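Long-range contacts in putative branched chain amino acid ABC transporter, periplasmic amino acid-binding protein (Brucella ovis, PDB 4XFK), which probably serves as the periplasmic substrate-binding component of an ABC transport system that takes up branched-chain and other amino acids: residues H131-N137 and H348-M354; Y160-Y166 and D189-V195; M343-D347 and I386-Q390. The protein carries 1 engineered substitution. All blocks are in the same frame, centred on the assembly; numbering follows the deposited sequence.

Interaction 1 of 3, residues H131-N137 and H348-M354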
loop_
_atom_site.group_PDB
_atom_site.type_symbol
_atom_site.label_atom_id
_atom_site.label_comp_id
_atom_site.label_asym_id
_atom_site.label_seq_id
_atom_site.Cartn_x
_atom_site.Cartn_y
_atom_site.Cartn_z
ATOM N N HIS A 131 -9.134 5.779 -12.162
ATOM C CA HIS A 131 -8.414 5.134 -11.072
ATOM C C HIS A 131 -6.986 5.675 -11.016
ATOM O O HIS A 131 -6.322 5.837 -12.056
ATOM C CB HIS A 131 -8.386 3.608 -11.254
ATOM C CG HIS A 131 -7.328 2.912 -10.435
ATOM N ND1 HIS A 131 -6.072 2.642 -10.931
ATOM C CD2 HIS A 131 -7.336 2.431 -9.167
ATOM C CE1 HIS A 131 -5.345 2.041 -10.002
ATOM N NE2 HIS A 131 -6.091 1.896 -8.922
ATOM N N PHE A 132 -6.520 5.939 -9.796
ATOM C CA PHE A 132 -5.132 6.310 -9.555
ATOM C C PHE A 132 -4.617 5.486 -8.396
ATOM O O PHE A 132 -5.276 5.423 -7.348
ATOM C CB PHE A 132 -5.021 7.790 -9.178
ATOM C CG PHE A 132 -5.283 8.734 -10.312
ATOM C CD1 PHE A 132 -6.577 9.078 -10.661
ATOM C CD2 PHE A 132 -4.226 9.280 -11.030
ATOM C CE1 PHE A 132 -6.815 9.958 -11.703
ATOM C CE2 PHE A 132 -4.457 10.167 -12.060
ATOM C CZ PHE A 132 -5.752 10.507 -12.404
ATOM N N ARG A 133 -3.441 4.887 -8.562
ATOM C CA ARG A 133 -2.807 4.147 -7.471
ATOM C C ARG A 133 -1.630 4.927 -6.895
ATOM O O ARG A 133 -0.708 5.321 -7.622
ATOM C CB ARG A 133 -2.349 2.748 -7.906
ATOM C CG ARG A 133 -1.443 2.103 -6.864
ATOM C CD ARG A 133 -1.498 0.591 -6.830
ATOM N NE ARG A 133 -1.093 -0.031 -8.084
ATOM C CZ ARG A 133 -1.421 -1.276 -8.394
ATOM N NH1 ARG A 133 -1.031 -1.806 -9.547
ATOM N NH2 ARG A 133 -2.159 -1.977 -7.545
ATOM N N PHE A 134 -1.674 5.145 -5.584
ATOM C CA PHE A 134 -0.672 5.959 -4.891
ATOM C C PHE A 134 0.343 5.147 -4.096
ATOM O O PHE A 134 1.310 5.692 -3.546
ATOM C CB PHE A 134 -1.371 6.988 -3.995
ATOM C CG PHE A 134 -2.186 7.978 -4.772
ATOM C CD1 PHE A 134 -1.614 9.144 -5.256
ATOM C CD2 PHE A 134 -3.517 7.719 -5.055
ATOM C CE1 PHE A 134 -2.373 10.062 -5.968
ATOM C CE2 PHE A 134 -4.276 8.618 -5.784
ATOM C CZ PHE A 134 -3.699 9.793 -6.238
ATOM N N SER A 135 0.132 3.839 -4.071
ATOM C CA SER A 135 0.935 2.925 -3.275
ATOM C C SER A 135 1.852 2.091 -4.168
ATOM O O SER A 135 1.776 2.163 -5.400
ATOM C CB SER A 135 -0.006 1.987 -2.521
ATOM O OG SER A 135 -0.695 1.160 -3.443
ATOM N N PRO A 136 2.727 1.275 -3.553
ATOM C CA PRO A 136 3.409 0.264 -4.371
ATOM C C PRO A 136 2.431 -0.747 -4.967
ATOM O O PRO A 136 1.218 -0.736 -4.709
ATOM C CB PRO A 136 4.342 -0.435 -3.372
ATOM C CG PRO A 136 4.551 0.592 -2.286
ATOM C CD PRO A 136 3.226 1.292 -2.167
ATOM N N ASN A 137 2.987 -1.614 -5.799
ATOM C CA ASN A 137 2.280 -2.782 -6.297
ATOM C C ASN A 137 3.206 -3.988 -6.130
ATOM O O ASN A 137 4.350 -3.832 -5.683
ATOM C CB ASN A 137 1.825 -2.571 -7.749
ATOM C CG ASN A 137 2.980 -2.320 -8.690
ATOM O OD1 ASN A 137 3.968 -3.057 -8.685
ATOM N ND2 ASN A 137 2.873 -1.262 -9.494
ATOM N N HIS A 348 -1.456 5.468 -14.438
ATOM C CA HIS A 348 -1.788 6.017 -13.120
ATOM C C HIS A 348 -1.199 5.208 -11.959
ATOM O O HIS A 348 -1.836 5.008 -10.921
ATOM C CB HIS A 348 -3.295 6.265 -12.955
ATOM C CG HIS A 348 -3.830 7.290 -13.903
ATOM N ND1 HIS A 348 -5.176 7.546 -14.045
ATOM C CD2 HIS A 348 -3.192 8.138 -14.745
ATOM C CE1 HIS A 348 -5.345 8.498 -14.946
ATOM N NE2 HIS A 348 -4.157 8.874 -15.386
ATOM N N GLN A 349 0.041 4.769 -12.154
ATOM C CA GLN A 349 0.876 4.273 -11.072
ATOM C C GLN A 349 1.765 5.416 -10.580
ATOM O O GLN A 349 2.478 6.036 -11.373
ATOM C CB GLN A 349 1.746 3.108 -11.565
ATOM C CG GLN A 349 2.768 2.623 -10.556
ATOM C CD GLN A 349 2.118 2.131 -9.271
ATOM O OE1 GLN A 349 1.267 1.232 -9.285
ATOM N NE2 GLN A 349 2.513 2.722 -8.149
ATOM N N ALA A 350 1.712 5.714 -9.284
ATOM C CA ALA A 350 2.557 6.767 -8.726
ATOM C C ALA A 350 4.030 6.362 -8.724
ATOM O O ALA A 350 4.365 5.170 -8.625
ATOM C CB ALA A 350 2.109 7.139 -7.321
ATOM N N LYS A 351 4.891 7.372 -8.850
ATOM C CA LYS A 351 6.343 7.223 -8.848
ATOM C C LYS A 351 6.885 7.824 -7.557
ATOM O O LYS A 351 6.610 8.984 -7.248
ATOM C CB LYS A 351 6.954 7.929 -10.057
ATOM C CG LYS A 351 8.455 7.742 -10.153
ATOM C CD LYS A 351 8.961 7.912 -11.575
ATOM C CE LYS A 351 9.057 9.355 -11.967
ATOM N NZ LYS A 351 9.715 9.440 -13.303
ATOM N N PHE A 352 7.649 7.034 -6.804
ATOM C CA PHE A 352 8.118 7.439 -5.482
ATOM C C PHE A 352 9.265 6.525 -5.067
ATOM O O PHE A 352 9.392 5.421 -5.588
ATOM C CB PHE A 352 6.973 7.329 -4.464
ATOM C CG PHE A 352 6.205 6.041 -4.563
ATOM C CD1 PHE A 352 6.722 4.866 -4.019
ATOM C CD2 PHE A 352 4.993 5.988 -5.230
ATOM C CE1 PHE A 352 6.065 3.670 -4.152
ATOM C CE2 PHE A 352 4.315 4.785 -5.359
ATOM C CZ PHE A 352 4.850 3.624 -4.812
ATOM N N PRO A 353 10.106 6.980 -4.127
ATOM C CA PRO A 353 11.195 6.123 -3.646
ATOM C C PRO A 353 10.716 4.961 -2.775
ATOM O O PRO A 353 9.631 5.006 -2.189
ATOM C CB PRO A 353 12.066 7.076 -2.801
ATOM C CG PRO A 353 11.536 8.435 -3.024
ATOM C CD PRO A 353 10.132 8.318 -3.516
ATOM N N MET A 354 11.546 3.921 -2.702
ATOM C CA MET A 354 11.317 2.773 -1.835
ATOM C C MET A 354 12.517 2.565 -0.923
ATOM O O MET A 354 13.661 2.725 -1.335
ATOM C CB MET A 354 11.063 1.516 -2.669
ATOM C CG MET A 354 9.719 1.520 -3.392
ATOM S SD MET A 354 8.294 1.432 -2.267
ATOM C CE MET A 354 8.373 -0.292 -1.787
#

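Interaction 2 of 3, residues Y160-Y166 and D189-V195. With ACT (acetate ion), chain B.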
loop_
_atom_site.group_PDB
_atom_site.type_symbol
_atom_site.label_atom_id
_atom_site.label_comp_id
_atom_site.label_asym_id
_atom_site.label_seq_id
_atom_site.Cartn_x
_atom_site.Cartn_y
_atom_site.Cartn_z
ATOM N N TYR A 160 12.101 -19.469 -0.555
ATOM C CA TYR A 160 10.756 -20.026 -0.518
ATOM C C TYR A 160 9.788 -18.877 -0.798
ATOM O O TYR A 160 10.086 -17.727 -0.471
ATOM C CB TYR A 160 10.482 -20.623 0.870
ATOM C CG TYR A 160 9.301 -21.568 0.941
ATOM C CD1 TYR A 160 8.003 -21.091 1.025
ATOM C CD2 TYR A 160 9.493 -22.941 0.943
ATOM C CE1 TYR A 160 6.923 -21.958 1.090
ATOM C CE2 TYR A 160 8.428 -23.809 1.008
ATOM C CZ TYR A 160 7.146 -23.316 1.081
ATOM O OH TYR A 160 6.099 -24.204 1.145
ATOM N N SER A 161 8.642 -19.180 -1.398
ATOM C CA SER A 161 7.576 -18.195 -1.592
ATOM C C SER A 161 6.307 -18.694 -0.911
ATOM O O SER A 161 5.842 -19.785 -1.212
ATOM C CB SER A 161 7.319 -17.987 -3.087
ATOM O OG SER A 161 6.180 -17.173 -3.315
ATOM N N ILE A 162 5.756 -17.909 0.009
ATOM C CA ILE A 162 4.496 -18.276 0.651
ATOM C C ILE A 162 3.537 -17.085 0.611
ATOM O O ILE A 162 3.870 -16.002 1.079
ATOM C CB ILE A 162 4.703 -18.824 2.094
ATOM C CG1 ILE A 162 3.360 -19.240 2.708
ATOM C CG2 ILE A 162 5.453 -17.820 2.973
ATOM C CD1 ILE A 162 3.492 -20.079 3.963
ATOM N N ASN A 163 2.360 -17.282 0.023
ATOM C CA ASN A 163 1.406 -16.194 -0.171
ATOM C C ASN A 163 -0.035 -16.643 -0.070
ATOM O O ASN A 163 -0.334 -17.838 -0.100
ATOM C CB ASN A 163 1.632 -15.487 -1.514
ATOM C CG ASN A 163 3.002 -14.849 -1.610
ATOM O OD1 ASN A 163 3.230 -13.773 -1.065
ATOM N ND2 ASN A 163 3.923 -15.516 -2.288
ATOM N N GLN A 164 -0.913 -15.654 0.065
ATOM C CA GLN A 164 -2.353 -15.843 0.149
ATOM C C GLN A 164 -2.952 -16.104 -1.229
ATOM O O GLN A 164 -2.584 -15.456 -2.212
ATOM C CB GLN A 164 -2.985 -14.587 0.750
ATOM C CG GLN A 164 -2.517 -14.277 2.176
ATOM C CD GLN A 164 -2.707 -12.826 2.554
ATOM O OE1 GLN A 164 -3.298 -12.507 3.597
ATOM N NE2 GLN A 164 -2.190 -11.938 1.727
ATOM N N ASN A 165 -3.896 -17.037 -1.296
ATOM C CA ASN A 165 -4.484 -17.398 -2.577
ATOM C C ASN A 165 -5.618 -16.453 -2.988
ATOM O O ASN A 165 -6.803 -16.805 -2.927
ATOM C CB ASN A 165 -4.946 -18.858 -2.578
ATOM C CG ASN A 165 -4.941 -19.461 -3.969
ATOM O OD1 ASN A 165 -5.068 -18.745 -4.966
ATOM N ND2 ASN A 165 -4.788 -20.781 -4.046
ATOM N N TYR A 166 -5.229 -15.242 -3.380
ATOM C CA TYR A 166 -6.103 -14.292 -4.072
ATOM C C TYR A 166 -5.212 -13.439 -4.964
ATOM O O TYR A 166 -3.997 -13.660 -5.005
ATOM C CB TYR A 166 -6.961 -13.446 -3.113
ATOM C CG TYR A 166 -6.278 -12.350 -2.316
ATOM C CD1 TYR A 166 -5.368 -12.646 -1.305
ATOM C CD2 TYR A 166 -6.602 -11.010 -2.533
ATOM C CE1 TYR A 166 -4.781 -11.641 -0.548
ATOM C CE2 TYR A 166 -6.020 -9.999 -1.789
ATOM C CZ TYR A 166 -5.109 -10.317 -0.796
ATOM O OH TYR A 166 -4.527 -9.324 -0.036
ATOM N N ASP A 189 10.748 -23.954 -3.375
ATOM C CA ASP A 189 9.395 -24.436 -3.180
ATOM C C ASP A 189 8.503 -23.226 -2.975
ATOM O O ASP A 189 8.990 -22.131 -2.689
ATOM C CB ASP A 189 9.343 -25.391 -1.978
ATOM C CG ASP A 189 8.135 -26.307 -2.002
ATOM O OD1 ASP A 189 7.368 -26.268 -2.986
ATOM O OD2 ASP A 189 7.962 -27.083 -1.033
ATOM N N LYS A 190 7.205 -23.412 -3.163
ATOM C CA LYS A 190 6.262 -22.315 -3.017
ATOM C C LYS A 190 4.890 -22.819 -2.604
ATOM O O LYS A 190 4.541 -23.976 -2.846
ATOM C CB LYS A 190 6.178 -21.492 -4.306
ATOM C CG LYS A 190 5.700 -22.265 -5.518
ATOM C CD LYS A 190 6.031 -21.524 -6.805
ATOM C CE LYS A 190 5.848 -22.425 -8.015
ATOM N NZ LYS A 190 6.264 -21.747 -9.276
ATOM N N THR A 191 4.122 -21.934 -1.981
ATOM C CA THR A 191 2.816 -22.263 -1.433
ATOM C C THR A 191 1.865 -21.089 -1.590
ATOM O O THR A 191 2.242 -19.945 -1.335
ATOM C CB THR A 191 2.920 -22.518 0.085
ATOM O OG1 THR A 191 3.628 -23.736 0.314
ATOM C CG2 THR A 191 1.537 -22.587 0.742
ATOM N N LEU A 192 0.639 -21.381 -2.007
ATOM C CA LEU A 192 -0.474 -20.457 -1.859
ATOM C C LEU A 192 -1.464 -21.088 -0.894
ATOM O O LEU A 192 -1.844 -22.252 -1.060
ATOM C CB LEU A 192 -1.167 -20.222 -3.194
ATOM C CG LEU A 192 -0.418 -19.468 -4.285
ATOM C CD1 LEU A 192 -1.279 -19.437 -5.539
ATOM C CD2 LEU A 192 -0.079 -18.059 -3.839
ATOM N N HIS A 193 -1.902 -20.326 0.097
ATOM C CA HIS A 193 -2.794 -20.866 1.110
ATOM C C HIS A 193 -4.075 -20.050 1.231
ATOM O O HIS A 193 -4.179 -18.938 0.707
ATOM C CB HIS A 193 -2.075 -20.969 2.463
ATOM C CG HIS A 193 -1.527 -19.666 2.961
ATOM N ND1 HIS A 193 -2.331 -18.658 3.452
ATOM C CD2 HIS A 193 -0.254 -19.202 3.042
ATOM C CE1 HIS A 193 -1.577 -17.636 3.817
ATOM N NE2 HIS A 193 -0.314 -17.937 3.576
ATOM N N GLU A 194 -5.053 -20.623 1.918
ATOM C CA GLU A 194 -6.318 -19.954 2.165
ATOM C C GLU A 194 -6.086 -18.609 2.838
ATOM O O GLU A 194 -5.126 -18.436 3.595
ATOM C CB GLU A 194 -7.224 -20.834 3.027
ATOM N N VAL A 195 -6.972 -17.663 2.555
ATOM C CA VAL A 195 -6.800 -16.294 3.013
ATOM C C VAL A 195 -7.487 -16.052 4.351
ATOM O O VAL A 195 -8.692 -16.269 4.493
ATOM C CB VAL A 195 -7.355 -15.294 1.978
ATOM C CG1 VAL A 195 -7.009 -13.868 2.371
ATOM C CG2 VAL A 195 -6.814 -15.619 0.589
HETATM C C ACT B . -3.757 -6.188 -1.061
HETATM O O ACT B . -4.737 -6.965 -1.136
HETATM O OXT ACT B . -3.690 -5.288 -1.930
HETATM C CH3 ACT B . -2.733 -6.339 0.019
HETATM O O HOH W 1 3.707 -18.395 -3.197
HETATM O O HOH W 2 -4.493 -22.342 -1.615
#

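Interaction 3 of 3, residues M343-D347 and I386-Q390. With NA (sodium ion), chain E.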
loop_
_atom_site.group_PDB
_atom_site.type_symbol
_atom_site.label_atom_id
_atom_site.label_comp_id
_atom_site.label_asym_id
_atom_site.label_seq_id
_atom_site.Cartn_x
_atom_site.Cartn_y
_atom_site.Cartn_z
ATOM N N MET A 343 2.995 11.230 -10.590
ATOM C CA MET A 343 2.054 10.259 -11.138
ATOM C C MET A 343 2.373 9.953 -12.592
ATOM O O MET A 343 2.511 10.870 -13.402
ATOM C CB MET A 343 0.628 10.816 -11.046
ATOM C CG MET A 343 -0.442 9.869 -11.568
ATOM S SD MET A 343 -0.514 8.290 -10.691
ATOM C CE MET A 343 -0.927 8.830 -9.030
ATOM N N ARG A 344 2.481 8.672 -12.934
ATOM C CA ARG A 344 2.697 8.295 -14.325
ATOM C C ARG A 344 1.367 8.313 -15.071
ATOM O O ARG A 344 0.391 7.696 -14.647
ATOM C CB ARG A 344 3.350 6.927 -14.413
ATOM C CG ARG A 344 3.647 6.521 -15.841
ATOM C CD ARG A 344 4.671 5.402 -15.872
ATOM N NE ARG A 344 4.165 4.191 -15.224
ATOM C CZ ARG A 344 4.925 3.149 -14.906
ATOM N NH1 ARG A 344 6.229 3.182 -15.147
ATOM N NH2 ARG A 344 4.388 2.084 -14.330
ATOM N N SER A 345 1.314 9.019 -16.193
ATOM C CA SER A 345 0.040 9.203 -16.875
ATOM C C SER A 345 -0.431 7.953 -17.613
ATOM O O SER A 345 -1.633 7.740 -17.750
ATOM C CB SER A 345 0.115 10.379 -17.840
ATOM O OG SER A 345 1.085 10.133 -18.832
ATOM N N ASP A 346 0.507 7.117 -18.059
ATOM C CA ASP A 346 0.158 5.960 -18.875
ATOM C C ASP A 346 -0.809 5.022 -18.177
ATOM O O ASP A 346 -1.729 4.482 -18.804
ATOM C CB ASP A 346 1.404 5.149 -19.231
ATOM C CG ASP A 346 2.482 5.973 -19.884
ATOM O OD1 ASP A 346 2.940 6.963 -19.268
ATOM O OD2 ASP A 346 2.885 5.611 -21.013
ATOM N N ASP A 347 -0.580 4.808 -16.884
ATOM C CA ASP A 347 -1.274 3.758 -16.151
ATOM C C ASP A 347 -1.804 4.241 -14.809
ATOM O O ASP A 347 -2.523 3.518 -14.134
ATOM C CB ASP A 347 -0.364 2.531 -15.963
ATOM C CG ASP A 347 0.945 2.848 -15.235
ATOM O OD1 ASP A 347 1.276 4.031 -14.993
ATOM O OD2 ASP A 347 1.669 1.878 -14.915
ATOM N N ILE A 386 9.787 2.412 -9.636
ATOM C CA ILE A 386 8.552 2.192 -10.380
ATOM C C ILE A 386 8.708 1.061 -11.402
ATOM O O ILE A 386 9.756 0.926 -12.042
ATOM C CB ILE A 386 8.050 3.501 -11.045
ATOM C CG1 ILE A 386 6.589 3.340 -11.479
ATOM C CG2 ILE A 386 8.973 3.947 -12.215
ATOM C CD1 ILE A 386 5.935 4.630 -11.921
ATOM N N ASP A 387 7.681 0.222 -11.518
ATOM C CA ASP A 387 7.727 -0.905 -12.444
ATOM C C ASP A 387 7.453 -0.417 -13.862
ATOM O O ASP A 387 6.899 0.663 -14.047
ATOM C CB ASP A 387 6.724 -2.001 -12.020
ATOM C CG ASP A 387 5.283 -1.491 -11.887
ATOM O OD1 ASP A 387 5.056 -0.427 -11.270
ATOM O OD2 ASP A 387 4.367 -2.185 -12.379
ATOM N N PRO A 388 7.851 -1.200 -14.871
ATOM C CA PRO A 388 7.554 -0.794 -16.248
ATOM C C PRO A 388 6.051 -0.783 -16.479
ATOM O O PRO A 388 5.322 -1.500 -15.800
ATOM C CB PRO A 388 8.194 -1.905 -17.088
ATOM C CG PRO A 388 9.203 -2.535 -16.198
ATOM C CD PRO A 388 8.667 -2.425 -14.808
ATOM N N VAL A 389 5.588 0.034 -17.414
ATOM C CA VAL A 389 4.185 0.019 -17.781
ATOM C C VAL A 389 3.851 -1.387 -18.273
ATOM O O VAL A 389 4.558 -1.962 -19.108
ATOM C CB VAL A 389 3.880 1.068 -18.857
ATOM C CG1 VAL A 389 2.447 0.942 -19.333
ATOM C CG2 VAL A 389 4.131 2.462 -18.309
ATOM N N GLN A 390 2.795 -1.961 -17.720
ATOM C CA GLN A 390 2.445 -3.341 -18.019
ATOM C C GLN A 390 1.958 -3.487 -19.449
ATOM O O GLN A 390 1.297 -2.600 -19.981
ATOM C CB GLN A 390 1.382 -3.849 -17.053
ATOM C CG GLN A 390 1.848 -3.965 -15.618
ATOM C CD GLN A 390 0.722 -4.375 -14.704
ATOM O OE1 GLN A 390 0.166 -5.464 -14.835
ATOM N NE2 GLN A 390 0.364 -3.498 -13.782
HETATM NA NA NA E . 3.121 11.394 -19.228
HETATM O O HOH W 3 3.710 10.504 -17.016
HETATM O O HOH W 4 3.798 9.242 -20.168
HETATM O O HOH W 5 1.182 -0.599 -15.780
HETATM O O HOH W 6 1.956 -0.974 -13.069
HETATM O O HOH W 7 2.029 13.280 -17.858
HETATM O O HOH W 8 5.228 12.664 -19.534
HETATM O O HOH W 9 2.275 11.998 -21.487
#

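Interaction 1 of 3, residues H131-N137 and H348-M354
Phe132 lays its ring over the imidazole of His348 in an offset stack, centroids 3.8 Å apart and planes only 6° from parallel. The same imidazole is fixed in its own plane: His348 ND1 donates to His131 O (2.9 Å), while NE2 is bonded to Glu330 of helix 322-331. Beside this stack the backbones meet in a single bridge between Arg133 and Gln349, with Arg133 N on His348 O at 2.9 Å and Ala350 N on Arg133 O at 3.0 Å. The Gln349 side chain then folds back across the gap. Its OE1 accepts from Arg133 NE (2.9 Å) and weakly from Asn137 ND2 (3.0 Å), and its NE2 donates to Ser135 O (2.9 Å). Arg133 also reaches the carbonyls of Ala117 and Ala119, and Asn137, the N-cap of helix 138-152, bonds Ile140 N and Asp387. Farther along, Phe352 CZ sits 3.9 Å from Pro136 CD, and Met354 SD 3.8 Å from Pro136 CG. This is where strand 131-133, at one edge of the five-stranded parallel sheet, meets the mixed sheet. With every touching residue buried, Arg133, Gln349 and His348 are matched by directed hydrogen bonds, and both His348 ring nitrogens meet acceptors, consistent with a charged imidazole.

Interaction 2 of 3, residues Y160-Y166 and D189-V195
Tyr160 OH and Thr191 OG1 share a 2.6 Å hydrogen bond, the shortest between these two segments. Behind it runs a parallel backbone ladder: Thr191 N to Ser161 O (2.9 Å), Asn163 N to Thr191 O (3.0 Å), His193 N to Asn163 O (2.9 Å) and Asn165 N to His193 O (2.8 Å). The strand axes lie 4.7 Å apart, 8° from exactly parallel. Beyond the strand end, Tyr166 OH gives a 2.6 Å hydrogen bond to acetate O; the acetate, probably from the crystallisation liquor, also bonds Ser88 and Glu118. Packing fills the rest: Ile162 CG1 meets the edge of the His193 ring at CD2 (3.6 Å), and Val195 CG2 lies 3.8 Å from Tyr166 CD1. These are the two strands of a beta-alpha-beta crossover. Its connecting helix 167-184 packs on the face carrying Ser161, Asn163, Lys190 and Leu192, helix 202-210 lies against the face of Tyr160, Ile162 and Thr191, and strand 215-218 pairs with the other edge of strand 158-164.

Interaction 3 of 3, residues M343-D347 and I386-Q390
Apart from Met343, which ends strand 339-343, both segments are irregular, and no backbone hydrogen bond joins them: their closest CA atoms, those of Asp347 and Val389, stay 6.8 Å apart. Residues 344-347 turn between strands 339-343 and 350-360, while 386-390 runs on in extended conformation after the short helix 382-385. The gap is bridged by Arg344. Its NH1 and NH2 both donate to Asp387 O, at 2.8 and 2.9 Å, so one carbonyl receives a forked pair. On its own segment Asp347 holds the guanidinium in a two-pronged salt bridge, NE to OD1 at 2.9 Å and NH2 to OD2 at 2.8 Å. Aliphatic groups sandwich the planar group: Val389 CG2 on one face, 3.5 Å from Arg344 NE, and Ile386 CD1 on the opposite face, 3.5 Å from Arg344 CZ. Water 5 links Asp347 OD2 (2.7 Å) to Gln390 N (2.9 Å). At the outer side of the turn, Ser345 OG binds a sodium ion at 2.4 Å, with five waters completing six ligands. Arg344 thus ties the loop after helix 382-385 to the turn, the Asp387 carboxylate ties it to Asn137, the N-cap of helix 138-152, and Ile386 packs on Lys351 of strand 350-360.

In the fold
Interactions 1 and 3 are neighbours, their centres about 8 Å apart. Asn137 ND2 lies 2.9 Å from Asp387 OD1, and Met343 CE packs against Phe134 CE1 at 3.6 Å, joining the residues after strand 131-133 and the C-terminal loop to one corner of the mixed sheet. Interaction 2, on the same sheet, is centred about 24 Å from interaction 1 and about 27 Å from interaction 3. A sodium ion bound at Tyr31, Gly85 and Gly116, not the one on Ser345, lies about 6 Å from the Ser135 side chain and about 7 Å from that of Tyr166. The acetate at Tyr166 reaches Ser88 and Glu118, beyond strands of the parallel sheet, consistent with the interlobe substrate cleft.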